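Local coordinates for PTS system, cellobiose-specific IIA component (Bacillus anthracis, PDB 3K1S), which probably relays phosphate as the trimeric IIA component of a cellobiose-specific phosphotransferase system that imports and phosphorylates the sugar, at residues P12-I16 / L77-Q82; F25-A29 / A44-A48. All blocks are in the same frame, centred on the assembly; numbering follows the deposited sequence.

How the interactions relate
Helix 10-34 packs against a different partner helix near each of its ends. Close to its N-terminal end, 12-16 meets 77-82 at the start of helix 76-108. This is interaction 1, which closes a loop of 60 intervening residues. Further along, 25-29 meets 44-48 on helix 38-67 after a connection of only 14 residues; interaction 2 is therefore nested inside the larger loop. The centres of the two contacts lie 20 Å apart, on opposite sides of the chain's centre. Between them they tie the first helix to the second and to the third, joining it to both others in the three-helix bundle of the subunit.

Interaction 1: residues P12-I16 / L77-Q82; sequences PFQLI and LLIHAQ
A81 meets P12, L15 and I16 through its one methyl group. A81 CB comes closest to the backbone at P12 O, 3.5 Å away, and is flanked by P12 CB, L15 CB and I16 CG1, with A81 CB to P12 CB at 3.9 Å. The P12 ring continues the seam toward the start of the other segment: P12 CB lies against L77 CG, while P12 CG packs over the backbone of L78, 3.8 Å from L78 CA.

L77 divides its two methyls between neighbours. With CG anti to the backbone N (chi1 -163°), its branch swings toward the first helix; L77 CD1 meets I16 CD1 at 3.8 Å, where the two side chains lie nearly perpendicular, and CD2 turns to F13. The latter is a CH-pi contact: L77 CD2 stands over one face of the F13 ring, 3.7 Å from the centroid and displaced toward the rim, with CZ the nearest ring atom.

Two polar side chains border the patch. I16 CD1 approaches the H80 ring obliquely, 4.2 Å from H80 CD2. Q82 NE2 comes to 3.5 Å from L15 CD1, yet the same nitrogen is hydrogen-bonded to Q59 on helix 38-67. L15 and L78 also touch that helix, through F58 and L62 respectively, so all three helices of the chain converge here. The start of helix 76-108 also reaches beyond the subunit: L77 N is hydrogen-bonded to E66 of the second subunit, and L78 packs on V76 of the third.

The short segments run nearly parallel, their axes 25° apart and 8.5 Å at closest approach. The chemistry implies cohesion by shape and burial: A81 and P12 fill the space between the axes, larger L77 and I16 border them, and the buried amide of Q82 is satisfied by hydrogen bonding.

Interaction 2: residues F25-A29 / A44-A48; sequences FAMEA and AMVKA
F25 and K47 both set CG beside their own backbone N (chi1 -80° for F25), and these torsions bring the phenyl ring and the lysine stem together. K47 CB sits almost exactly over the centre of one F25 face, 3.6 Å from the centroid and 6° off the ring normal, making a CH-pi contact. Beyond CG the lysine chain is extended: K47 CD still passes F25 CE1 at 3.9 Å, but the amine turns off from the first helix. The backbone carbonyl packs on the ring together with the hydrocarbon stem, K47 O lying 3.6 Å from F25 CD2.

Beneath the aromatic ring the helices meet through small residues. F25 CB rests against A48 CB at 3.8 Å and also touches the backbone around A44 O. One turn along, A29 CB and A44 CB are 3.5 Å apart, a close methyl-to-methyl approach.

On another flank, selenomethionine M45 bends at both chi2 and chi3. M45 CG lies 3.8 Å from A29 CB, and M45 SE approaches A26 more loosely. M45 also packs on A96 and I99 of helix 76-108, linking the pair to the third helix.

Run in opposite directions at 166°, with axes 7.9 Å apart, these segments form an alanine-lined antiparallel pair, the arrangement of consecutive helices in the spectrin repeat-like three-helix bundle of this IIA protein.

Interaction 1: residues P12-I16 / L77-Q82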
loop_
_atom_site.group_PDB
_atom_site.type_symbol
_atom_site.label_atom_id
_atom_site.label_comp_id
_atom_site.label_asym_id
_atom_site.label_seq_id
_atom_site.Cartn_x
_atom_site.Cartn_y
_atom_site.Cartn_z
ATOM N N PRO A 12 -10.956 14.849 -4.401
ATOM C CA PRO A 12 -10.397 14.058 -3.308
ATOM C C PRO A 12 -11.459 13.325 -2.486
ATOM O O PRO A 12 -11.288 12.135 -2.198
ATOM C CB PRO A 12 -9.657 15.102 -2.475
ATOM C CG PRO A 12 -9.215 16.099 -3.493
ATOM C CD PRO A 12 -10.362 16.198 -4.458
ATOM N N PHE A 13 -12.545 14.015 -2.131
ATOM C CA PHE A 13 -13.644 13.402 -1.363
ATOM C C PHE A 13 -14.287 12.203 -2.072
ATOM O O PHE A 13 -14.607 11.195 -1.432
ATOM C CB PHE A 13 -14.723 14.434 -1.017
ATOM C CG PHE A 13 -14.276 15.486 -0.036
ATOM C CD1 PHE A 13 -14.200 15.204 1.328
ATOM C CD2 PHE A 13 -13.945 16.769 -0.473
ATOM C CE1 PHE A 13 -13.799 16.173 2.237
ATOM C CE2 PHE A 13 -13.533 17.752 0.433
ATOM C CZ PHE A 13 -13.470 17.453 1.790
ATOM N N GLN A 14 -14.479 12.325 -3.386
ATOM C CA GLN A 14 -15.077 11.267 -4.197
ATOM C C GLN A 14 -14.151 10.061 -4.290
ATOM O O GLN A 14 -14.604 8.917 -4.230
ATOM C CB GLN A 14 -15.398 11.772 -5.615
ATOM C CG GLN A 14 -16.424 12.909 -5.682
ATOM C CD GLN A 14 -17.864 12.428 -5.602
ATOM O OE1 GLN A 14 -18.220 11.619 -4.738
ATOM N NE2 GLN A 14 -18.706 12.934 -6.505
ATOM N N LEU A 15 -12.857 10.323 -4.454
ATOM C CA LEU A 15 -11.859 9.257 -4.501
ATOM C C LEU A 15 -11.797 8.495 -3.181
ATOM O O LEU A 15 -11.651 7.279 -3.171
ATOM C CB LEU A 15 -10.475 9.814 -4.841
ATOM C CG LEU A 15 -10.175 10.196 -6.289
ATOM C CD1 LEU A 15 -8.826 10.890 -6.358
ATOM C CD2 LEU A 15 -10.200 8.991 -7.217
ATOM N N ILE A 16 -11.902 9.222 -2.075
ATOM C CA ILE A 16 -11.816 8.635 -0.738
ATOM C C ILE A 16 -13.066 7.800 -0.455
ATOM O O ILE A 16 -12.974 6.675 0.050
ATOM C CB ILE A 16 -11.547 9.724 0.348
ATOM C CG1 ILE A 16 -10.160 10.356 0.122
ATOM C CG2 ILE A 16 -11.647 9.145 1.772
ATOM C CD1 ILE A 16 -9.866 11.615 0.949
ATOM N N LEU A 77 -5.130 16.628 1.241
ATOM C CA LEU A 77 -6.292 15.765 0.991
ATOM C C LEU A 77 -6.194 15.038 -0.354
ATOM O O LEU A 77 -6.470 13.848 -0.427
ATOM C CB LEU A 77 -7.633 16.519 1.125
ATOM C CG LEU A 77 -8.872 15.611 1.295
ATOM C CD1 LEU A 77 -8.813 14.817 2.599
ATOM C CD2 LEU A 77 -10.190 16.382 1.201
ATOM N N LEU A 78 -5.783 15.750 -1.401
ATOM C CA LEU A 78 -5.582 15.133 -2.713
ATOM C C LEU A 78 -4.526 14.025 -2.667
ATOM O O LEU A 78 -4.716 12.964 -3.258
ATOM C CB LEU A 78 -5.226 16.181 -3.769
ATOM C CG LEU A 78 -4.874 15.709 -5.186
ATOM C CD1 LEU A 78 -6.010 14.931 -5.829
ATOM C CD2 LEU A 78 -4.491 16.900 -6.049
ATOM N N ILE A 79 -3.426 14.276 -1.961
ATOM C CA ILE A 79 -2.359 13.284 -1.815
ATOM C C ILE A 79 -2.895 12.077 -1.065
ATOM O O ILE A 79 -2.666 10.930 -1.466
ATOM C CB ILE A 79 -1.130 13.854 -1.068
ATOM C CG1 ILE A 79 -0.500 14.995 -1.872
ATOM C CG2 ILE A 79 -0.113 12.735 -0.792
ATOM C CD1 ILE A 79 0.451 15.872 -1.080
ATOM N N HIS A 80 -3.621 12.352 0.015
ATOM C CA HIS A 80 -4.278 11.321 0.817
ATOM C C HIS A 80 -5.269 10.518 -0.030
ATOM O O HIS A 80 -5.307 9.287 0.048
ATOM C CB HIS A 80 -4.988 11.986 1.995
ATOM C CG HIS A 80 -5.428 11.037 3.066
ATOM N ND1 HIS A 80 -4.552 10.216 3.745
ATOM C CD2 HIS A 80 -6.648 10.814 3.607
ATOM C CE1 HIS A 80 -5.215 9.516 4.647
ATOM N NE2 HIS A 80 -6.489 9.862 4.586
ATOM N N ALA A 81 -6.063 11.222 -0.839
ATOM C CA ALA A 81 -7.025 10.593 -1.744
ATOM C C ALA A 81 -6.325 9.654 -2.721
ATOM O O ALA A 81 -6.786 8.541 -2.963
ATOM C CB ALA A 81 -7.812 11.651 -2.501
ATOM N N GLN A 82 -5.205 10.101 -3.279
ATOM C CA GLN A 82 -4.425 9.257 -4.178
ATOM C C GLN A 82 -3.904 8.023 -3.442
ATOM O O GLN A 82 -3.916 6.919 -3.991
ATOM C CB GLN A 82 -3.273 10.052 -4.793
ATOM C CG GLN A 82 -3.720 11.100 -5.801
ATOM C CD GLN A 82 -4.232 10.480 -7.085
ATOM O OE1 GLN A 82 -3.531 9.704 -7.735
ATOM N NE2 GLN A 82 -5.462 10.818 -7.457
#

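Interaction 2: residues F25-A29 / A44-A48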
loop_
_atom_site.group_PDB
_atom_site.type_symbol
_atom_site.label_atom_id
_atom_site.label_comp_id
_atom_site.label_asym_id
_atom_site.label_seq_id
_atom_site.Cartn_x
_atom_site.Cartn_y
_atom_site.Cartn_z
ATOM N N PHE A 25 -14.947 -3.428 1.042
ATOM C CA PHE A 25 -15.470 -4.645 0.407
ATOM C C PHE A 25 -14.425 -5.747 0.426
ATOM O O PHE A 25 -14.729 -6.899 0.745
ATOM C CB PHE A 25 -15.953 -4.385 -1.029
ATOM C CG PHE A 25 -17.328 -3.756 -1.120
ATOM C CD1 PHE A 25 -18.403 -4.282 -0.410
ATOM C CD2 PHE A 25 -17.548 -2.653 -1.948
ATOM C CE1 PHE A 25 -19.673 -3.719 -0.505
ATOM C CE2 PHE A 25 -18.811 -2.079 -2.055
ATOM C CZ PHE A 25 -19.881 -2.614 -1.330
ATOM N N ALA A 26 -13.187 -5.388 0.102
ATOM C CA ALA A 26 -12.091 -6.352 0.095
ATOM C C ALA A 26 -11.868 -6.975 1.475
ATOM O O ALA A 26 -11.710 -8.187 1.585
ATOM C CB ALA A 26 -10.810 -5.709 -0.436
HETATM N N MSE A 27 -11.866 -6.156 2.524
HETATM C CA MSE A 27 -11.676 -6.675 3.883
HETATM C C MSE A 27 -12.882 -7.507 4.344
HETATM O O MSE A 27 -12.716 -8.532 5.010
HETATM C CB MSE A 27 -11.372 -5.548 4.883
HETATM C CG MSE A 27 -10.042 -4.830 4.651
HETATM SE SE MSE A 27 -8.442 -5.979 4.537
HETATM C CE MSE A 27 -8.525 -6.820 6.304
ATOM N N GLU A 28 -14.087 -7.067 3.984
ATOM C CA GLU A 28 -15.302 -7.831 4.274
ATOM C C GLU A 28 -15.214 -9.214 3.629
ATOM O O GLU A 28 -15.550 -10.222 4.256
ATOM C CB GLU A 28 -16.554 -7.063 3.828
ATOM C CG GLU A 28 -16.834 -5.812 4.702
ATOM C CD GLU A 28 -17.580 -4.682 3.981
ATOM O OE1 GLU A 28 -17.974 -4.834 2.802
ATOM O OE2 GLU A 28 -17.765 -3.621 4.608
ATOM N N ALA A 29 -14.725 -9.249 2.391
ATOM C CA ALA A 29 -14.506 -10.498 1.659
ATOM C C ALA A 29 -13.451 -11.373 2.335
ATOM O O ALA A 29 -13.626 -12.593 2.455
ATOM C CB ALA A 29 -14.110 -10.210 0.217
ATOM N N ALA A 44 -18.288 -10.205 -2.574
ATOM C CA ALA A 44 -17.736 -8.964 -2.022
ATOM C C ALA A 44 -16.523 -8.476 -2.824
ATOM O O ALA A 44 -16.302 -7.273 -2.953
ATOM C CB ALA A 44 -17.383 -9.128 -0.538
HETATM N N MSE A 45 -15.743 -9.413 -3.354
HETATM C CA MSE A 45 -14.629 -9.077 -4.244
HETATM C C MSE A 45 -15.110 -8.418 -5.540
HETATM O O MSE A 45 -14.481 -7.480 -6.042
HETATM C CB MSE A 45 -13.771 -10.313 -4.541
HETATM C CG MSE A 45 -12.931 -10.762 -3.348
HETATM SE SE MSE A 45 -11.640 -9.391 -2.770
HETATM C CE MSE A 45 -10.393 -9.565 -4.274
ATOM N N VAL A 46 -16.226 -8.905 -6.073
ATOM C CA VAL A 46 -16.851 -8.298 -7.246
ATOM C C VAL A 46 -17.208 -6.842 -6.949
ATOM O O VAL A 46 -16.971 -5.954 -7.769
ATOM C CB VAL A 46 -18.116 -9.077 -7.702
ATOM C CG1 VAL A 46 -18.937 -8.251 -8.691
ATOM C CG2 VAL A 46 -17.733 -10.425 -8.318
ATOM N N LYS A 47 -17.769 -6.600 -5.767
ATOM C CA LYS A 47 -18.162 -5.251 -5.375
ATOM C C LYS A 47 -16.946 -4.367 -5.135
ATOM O O LYS A 47 -16.965 -3.181 -5.453
ATOM C CB LYS A 47 -19.075 -5.282 -4.152
ATOM C CG LYS A 47 -20.475 -5.777 -4.472
ATOM C CD LYS A 47 -21.273 -6.010 -3.209
ATOM C CE LYS A 47 -22.580 -6.717 -3.515
ATOM N NZ LYS A 47 -23.448 -6.730 -2.302
ATOM N N ALA A 48 -15.888 -4.958 -4.590
ATOM C CA ALA A 48 -14.620 -4.266 -4.444
ATOM C C ALA A 48 -14.180 -3.738 -5.802
ATOM O O ALA A 48 -13.918 -2.545 -5.952
ATOM C CB ALA A 48 -13.569 -5.192 -3.858
#